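Carbon monoxide dehydrogenase (Thermococcus sp. AM4, PDB 6T7J) catalyses the oxidation of carbon monoxide to carbon dioxide at cluster C, normally a nickel-iron-sulfur centre, captured here in a nickel-free form. Local coordinates at residues A[216-219]-A[220-224]; A[522-525]-A[526-529]; A[559-562]-A[563-567]. One frame throughout, in Å; residues are numbered along the deposited sequence.

Interaction 1. Residues A[216-219]-A[220-224]; sequences LLHG and IRTSL
His218 and Arg221, three residues apart on helix 212-242, meet edge to edge: His218 CD2 lies 3.4 Å from Arg221 NE, near the plane of the guanidinium. The two flat groups are turned 77° against each other, so they do not lie parallel and the contact is edge on. One face of the imidazole carries the Thr222 hydroxyl, set off toward the rim, with OG1 3.4 Å from His218 CE1. That hydroxyl is spent on the backbone. It donates to His218 O at 3.0 Å, while Thr222 N reaches His218 O at 2.9 Å from the other face of the carbonyl plane. A chi1 of -56° sets OG1 beside the backbone N, so the hydroxyl can join the helical N-H at this one acceptor. On another side of the helix, Ser223 OG donates to Ile220 O at 2.7 Å, and Leu217 CD2 rests 4.1 Å from Ile220 CD1.

Further out, helix 193-203 probably helps to place the polar group: His218 NE2 makes a weak hydrogen bond to Glu196, and Arg221 forms long, weak ion pairs with Glu196 and Glu199. Replacing His218 by an alanine would probably leave the Arg221 edge and the Thr222 hydroxyl without their ring neighbour and Glu196 without that weak bond. The pattern is that of a regular alpha-helix, its i to i+4 backbone bonds supplemented by hydroxyls returning to carbonyls four (Thr222) and three (Ser223) residues back, packed between helices 193-203 and 558-569.

Interaction 2. Residues A[522-525]-A[526-529]; sequences CVDC and SRIL. With MSK (Broken Fe4S4 cluster), chain F.
The Asp524 carboxylate and Arg527 guanidinium run side by side with their planes 70° apart, so they do not pair flat. Asp524 OD2 sits at the edge of the guanidinium, near its plane, yet Arg527 NH2 meets it from above the carboxylate plane. This salt bridge is 3.0 Å from NH2 to OD2, with a bent N-H...O angle of 142°. It is an i to i+3 pair where a type I turn, Cys522 to Cys525, runs into helix 525-538. Both groups have firmer partners: Asp524 OD1 bonds to Thr235, and Arg527 NH1 forms a salt bridge with Asp239, both on helix 212-242.

Just after the turn, two donors of Ser526 converge on one carbonyl. Ser526 OG reaches Val523 O at 2.7 Å, and Ser526 N reaches Val523 O at 3.0 Å. A chi1 of 55° tucks the hydroxyl between its own backbone N and carbonyl carbon, within range of the carbonyl three residues back. Helical bonding then follows, Leu529 N to Cys525 O at 3.2 Å. At the other end the turn faces the broken iron-sulfur cluster, where Cys522 SG stands 3.2 Å from FE1, longer than an ordinary iron-thiolate bond, and 3.4 Å from the cluster sulfur S5.

Interaction 3. Residues A[559-562]-A[563-567]; sequences KAVS and IGTYF
Val561 O is gripped by two donors of Thr565: OG1 at 2.8 Å and the backbone N at 2.9 Å. They arrive from opposite faces of the carbonyl plane, the hydroxyl 36° out of it, so the carbonyl oxygen can accept both. Thr565 lies alongside Val561, and with chi1 at -57° its hydroxyl turns back over the preceding turn of the helix.

One residue on, Tyr566 N bonds to Ser562 O at 2.9 Å, and the ring stays near that carbonyl, Tyr566 CD2 being 3.2 Å from Ser562 O. A chi1 of 76° sets the tyrosine CG between its own backbone N and carbonyl carbon, folding the ring back along the helix; Ile563 O consequently lies 3.6 Å above the centre of the Tyr566 ring. Ile563 in turn leans its CG1 over the backbone, 3.2 Å from Lys559 O, the acceptor of its own N-H.

Two buried polar side chains find partners beyond this helix. Ser562 OG is hydrogen-bonded to Asp226 of helix 212-242, and Lys559 NZ to Gln342, with the lysine side chain about 4 Å from the broken iron-sulfur cluster. Through Lys559 the helix lines the pocket of that cluster; it is also the helix of a beta-alpha-beta unit, linking the neighbouring parallel strands 548-552 and 574-576 of a six-stranded sheet with the Rossmann-like order 3-2-1-4-5-6.

All three contacts are largely buried, but they differ in depth: interactions 2 and 3 have centres about 8 and 10 Å from the chain centre, interaction 1 about 19 Å. Interaction 3 bridges the others through Tyr566, whose CB lies 3.1 Å from Ser223 O of interaction 1 and whose OH lies 3.3 Å from Cys525 CB of interaction 2. Interactions 1 and 3 lie wholly within helices, each with a threonine whose OG1 and N both bond to the carbonyl four residues back; in interaction 2, where a turn leads into a helix, a serine does this three residues back and a salt bridge is added. Segments 522-525 and 559-562 each contribute to the broken cluster's pocket; interaction 1 does not.

Interaction 1. Residues A[216-219]-A[220-224]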
# COMPACT_ATOMS: atom_id res chain seq x y z
N LEU A 216 -5.45 -10.61 8.85
CA LEU A 216 -5.82 -11.50 7.75
C LEU A 216 -7.29 -11.37 7.37
O LEU A 216 -7.65 -11.58 6.21
CB LEU A 216 -5.46 -12.94 8.12
CG LEU A 216 -3.96 -13.17 8.30
CD1 LEU A 216 -3.63 -14.65 8.44
CD2 LEU A 216 -3.17 -12.55 7.15
N LEU A 217 -8.15 -10.99 8.32
CA LEU A 217 -9.55 -10.75 7.98
C LEU A 217 -9.69 -9.51 7.11
O LEU A 217 -10.49 -9.49 6.15
CB LEU A 217 -10.39 -10.62 9.25
CG LEU A 217 -10.73 -11.92 9.98
CD1 LEU A 217 -11.43 -11.63 11.30
CD2 LEU A 217 -11.58 -12.83 9.11
N HIS A 218 -8.92 -8.46 7.40
CA HIS A 218 -8.94 -7.31 6.50
C HIS A 218 -8.30 -7.65 5.16
O HIS A 218 -8.70 -7.10 4.13
CB HIS A 218 -8.24 -6.11 7.12
CG HIS A 218 -8.28 -4.90 6.24
ND1 HIS A 218 -7.16 -4.38 5.62
CD2 HIS A 218 -9.32 -4.12 5.84
CE1 HIS A 218 -7.51 -3.33 4.91
NE2 HIS A 218 -8.81 -3.15 5.02
N GLY A 219 -7.30 -8.54 5.16
CA GLY A 219 -6.79 -9.04 3.89
C GLY A 219 -7.87 -9.74 3.08
O GLY A 219 -7.94 -9.59 1.86
N ILE A 220 -8.72 -10.51 3.76
CA ILE A 220 -9.86 -11.14 3.10
C ILE A 220 -10.79 -10.08 2.51
O ILE A 220 -11.23 -10.18 1.36
CB ILE A 220 -10.61 -12.06 4.08
CG1 ILE A 220 -9.89 -13.41 4.19
CG2 ILE A 220 -12.06 -12.25 3.65
CD1 ILE A 220 -10.20 -14.17 5.46
N ARG A 221 -11.08 -9.03 3.29
CA ARG A 221 -11.94 -7.95 2.81
C ARG A 221 -11.34 -7.27 1.58
O ARG A 221 -12.05 -6.98 0.61
CB ARG A 221 -12.17 -6.93 3.92
CG ARG A 221 -12.90 -5.67 3.48
CD ARG A 221 -13.62 -4.99 4.64
NE ARG A 221 -12.70 -4.55 5.68
CZ ARG A 221 -13.08 -4.03 6.84
NH1 ARG A 221 -14.38 -3.88 7.12
NH2 ARG A 221 -12.17 -3.65 7.74
N THR A 222 -10.03 -7.03 1.59
CA THR A 222 -9.37 -6.37 0.46
C THR A 222 -9.36 -7.27 -0.77
O THR A 222 -9.60 -6.81 -1.90
CB THR A 222 -7.95 -5.97 0.85
OG1 THR A 222 -7.99 -5.14 2.02
CG2 THR A 222 -7.28 -5.21 -0.29
N SER A 223 -9.08 -8.56 -0.58
CA SER A 223 -9.15 -9.50 -1.70
C SER A 223 -10.55 -9.55 -2.29
O SER A 223 -10.71 -9.67 -3.51
CB SER A 223 -8.71 -10.89 -1.23
OG SER A 223 -9.76 -11.53 -0.52
N LEU A 224 -11.57 -9.45 -1.44
CA LEU A 224 -12.94 -9.43 -1.96
C LEU A 224 -13.21 -8.15 -2.74
O LEU A 224 -13.89 -8.18 -3.77
CB LEU A 224 -13.94 -9.58 -0.81
CG LEU A 224 -14.00 -10.98 -0.19
CD1 LEU A 224 -15.03 -11.02 0.94
CD2 LEU A 224 -14.31 -12.02 -1.25

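Interaction 2. Residues A[522-525]-A[526-529]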
# COMPACT_ATOMS: atom_id res chain seq x y z
N CYS A 522 -5.82 -12.63 -16.05
CA CYS A 522 -5.80 -12.68 -14.59
C CYS A 522 -7.02 -12.00 -13.98
O CYS A 522 -7.55 -12.46 -12.96
CB CYS A 522 -4.51 -12.04 -14.06
SG CYS A 522 -3.17 -13.21 -13.77
N VAL A 523 -7.47 -10.89 -14.58
CA VAL A 523 -8.70 -10.28 -14.10
C VAL A 523 -9.90 -11.16 -14.45
O VAL A 523 -10.91 -11.16 -13.74
CB VAL A 523 -8.86 -8.85 -14.65
CG1 VAL A 523 -7.86 -7.91 -13.98
CG2 VAL A 523 -8.69 -8.84 -16.16
N ASP A 524 -9.79 -11.93 -15.53
CA ASP A 524 -10.86 -12.83 -15.93
C ASP A 524 -11.03 -14.01 -15.00
O ASP A 524 -11.92 -14.84 -15.24
CB ASP A 524 -10.63 -13.33 -17.36
CG ASP A 524 -11.01 -12.29 -18.40
OD1 ASP A 524 -11.41 -11.18 -18.00
OD2 ASP A 524 -10.91 -12.59 -19.61
N CYS A 525 -10.22 -14.13 -13.94
CA CYS A 525 -10.58 -15.03 -12.86
C CYS A 525 -11.94 -14.65 -12.27
O CYS A 525 -12.63 -15.51 -11.72
CB CYS A 525 -9.52 -15.02 -11.76
SG CYS A 525 -7.90 -15.59 -12.26
N SER A 526 -12.33 -13.38 -12.40
CA SER A 526 -13.69 -12.99 -12.01
C SER A 526 -14.72 -13.86 -12.71
O SER A 526 -15.74 -14.23 -12.11
CB SER A 526 -13.92 -11.51 -12.33
OG SER A 526 -13.65 -11.21 -13.69
N ARG A 527 -14.47 -14.21 -13.98
CA ARG A 527 -15.35 -15.13 -14.70
C ARG A 527 -15.57 -16.41 -13.90
O ARG A 527 -16.71 -16.87 -13.73
CB ARG A 527 -14.77 -15.46 -16.07
CG ARG A 527 -14.64 -14.29 -17.02
CD ARG A 527 -14.54 -14.78 -18.46
NE ARG A 527 -13.80 -13.86 -19.31
CZ ARG A 527 -14.36 -12.87 -19.99
NH1 ARG A 527 -15.67 -12.66 -19.91
NH2 ARG A 527 -13.61 -12.08 -20.75
N ILE A 528 -14.48 -17.00 -13.40
CA ILE A 528 -14.58 -18.19 -12.56
C ILE A 528 -15.56 -17.94 -11.42
O ILE A 528 -16.50 -18.72 -11.19
CB ILE A 528 -13.19 -18.59 -12.04
CG1 ILE A 528 -12.39 -19.29 -13.14
CG2 ILE A 528 -13.31 -19.49 -10.82
CD1 ILE A 528 -10.95 -19.56 -12.78
N LEU A 529 -15.39 -16.81 -10.72
CA LEU A 529 -16.28 -16.49 -9.60
C LEU A 529 -17.73 -16.39 -10.05
O LEU A 529 -18.64 -16.74 -9.29
CB LEU A 529 -15.84 -15.18 -8.94
CG LEU A 529 -14.56 -15.24 -8.11
CD1 LEU A 529 -14.39 -13.97 -7.30
CD2 LEU A 529 -14.55 -16.46 -7.21
S1 MSK F . 0.73 -12.10 -16.32
S3 MSK F . 0.30 -12.20 -12.88
S4 MSK F . 3.00 -13.79 -14.28
S5 MSK F . -0.29 -14.72 -14.82
FE1 MSK F . -1.32 -11.38 -15.70
FE2 MSK F . 1.51 -14.23 -15.81
FE3 MSK F . 1.22 -14.21 -13.09
FE4 MSK F . 1.91 -11.94 -14.39

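Interaction 3. Residues A[559-562]-A[563-567]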
# COMPACT_ATOMS: atom_id res chain seq x y z
N LYS A 559 -0.40 -10.03 -7.10
CA LYS A 559 -1.71 -10.24 -7.70
C LYS A 559 -2.19 -11.67 -7.48
O LYS A 559 -3.37 -11.89 -7.20
CB LYS A 559 -1.67 -9.91 -9.19
CG LYS A 559 -1.97 -8.46 -9.53
CD LYS A 559 -1.81 -8.21 -11.02
CE LYS A 559 -0.38 -8.46 -11.46
NZ LYS A 559 -0.26 -8.52 -12.94
N ALA A 560 -1.29 -12.64 -7.62
CA ALA A 560 -1.67 -14.03 -7.38
C ALA A 560 -2.07 -14.25 -5.93
O ALA A 560 -2.97 -15.04 -5.64
CB ALA A 560 -0.52 -14.97 -7.76
N VAL A 561 -1.41 -13.55 -5.00
CA VAL A 561 -1.78 -13.67 -3.59
C VAL A 561 -3.19 -13.13 -3.37
O VAL A 561 -4.01 -13.75 -2.69
CB VAL A 561 -0.76 -12.95 -2.70
CG1 VAL A 561 -1.14 -13.09 -1.23
CG2 VAL A 561 0.64 -13.50 -2.95
N SER A 562 -3.50 -11.97 -3.96
CA SER A 562 -4.85 -11.43 -3.85
C SER A 562 -5.88 -12.37 -4.47
O SER A 562 -6.96 -12.58 -3.90
CB SER A 562 -4.93 -10.05 -4.51
OG SER A 562 -6.25 -9.54 -4.43
N ILE A 563 -5.55 -12.95 -5.62
CA ILE A 563 -6.48 -13.85 -6.30
C ILE A 563 -6.75 -15.09 -5.45
O ILE A 563 -7.90 -15.50 -5.27
CB ILE A 563 -5.94 -14.24 -7.69
CG1 ILE A 563 -5.99 -13.04 -8.64
CG2 ILE A 563 -6.73 -15.40 -8.27
CD1 ILE A 563 -5.12 -13.20 -9.86
N GLY A 564 -5.69 -15.71 -4.94
CA GLY A 564 -5.87 -16.87 -4.09
C GLY A 564 -6.65 -16.55 -2.83
O GLY A 564 -7.49 -17.34 -2.39
N THR A 565 -6.40 -15.38 -2.25
CA THR A 565 -7.11 -15.00 -1.03
C THR A 565 -8.59 -14.79 -1.30
O THR A 565 -9.43 -15.20 -0.50
CB THR A 565 -6.49 -13.75 -0.42
OG1 THR A 565 -5.10 -13.98 -0.16
CG2 THR A 565 -7.19 -13.40 0.89
N TYR A 566 -8.95 -14.15 -2.43
CA TYR A 566 -10.37 -13.96 -2.68
C TYR A 566 -11.04 -15.22 -3.21
O TYR A 566 -12.26 -15.36 -3.10
CB TYR A 566 -10.63 -12.75 -3.59
CG TYR A 566 -10.36 -12.84 -5.08
CD1 TYR A 566 -11.04 -13.74 -5.90
CD2 TYR A 566 -9.49 -11.95 -5.69
CE1 TYR A 566 -10.81 -13.79 -7.26
CE2 TYR A 566 -9.25 -11.99 -7.05
CZ TYR A 566 -9.92 -12.91 -7.83
OH TYR A 566 -9.69 -12.94 -9.19
N PHE A 567 -10.27 -16.16 -3.77
CA PHE A 567 -10.82 -17.48 -4.01
C PHE A 567 -11.18 -18.15 -2.69
O PHE A 567 -12.33 -18.56 -2.49
CB PHE A 567 -9.83 -18.34 -4.80
CG PHE A 567 -9.94 -18.17 -6.29
CD1 PHE A 567 -11.11 -17.67 -6.85
CD2 PHE A 567 -8.90 -18.51 -7.13
CE1 PHE A 567 -11.22 -17.51 -8.22
CE2 PHE A 567 -9.01 -18.36 -8.50
CZ PHE A 567 -10.17 -17.85 -9.05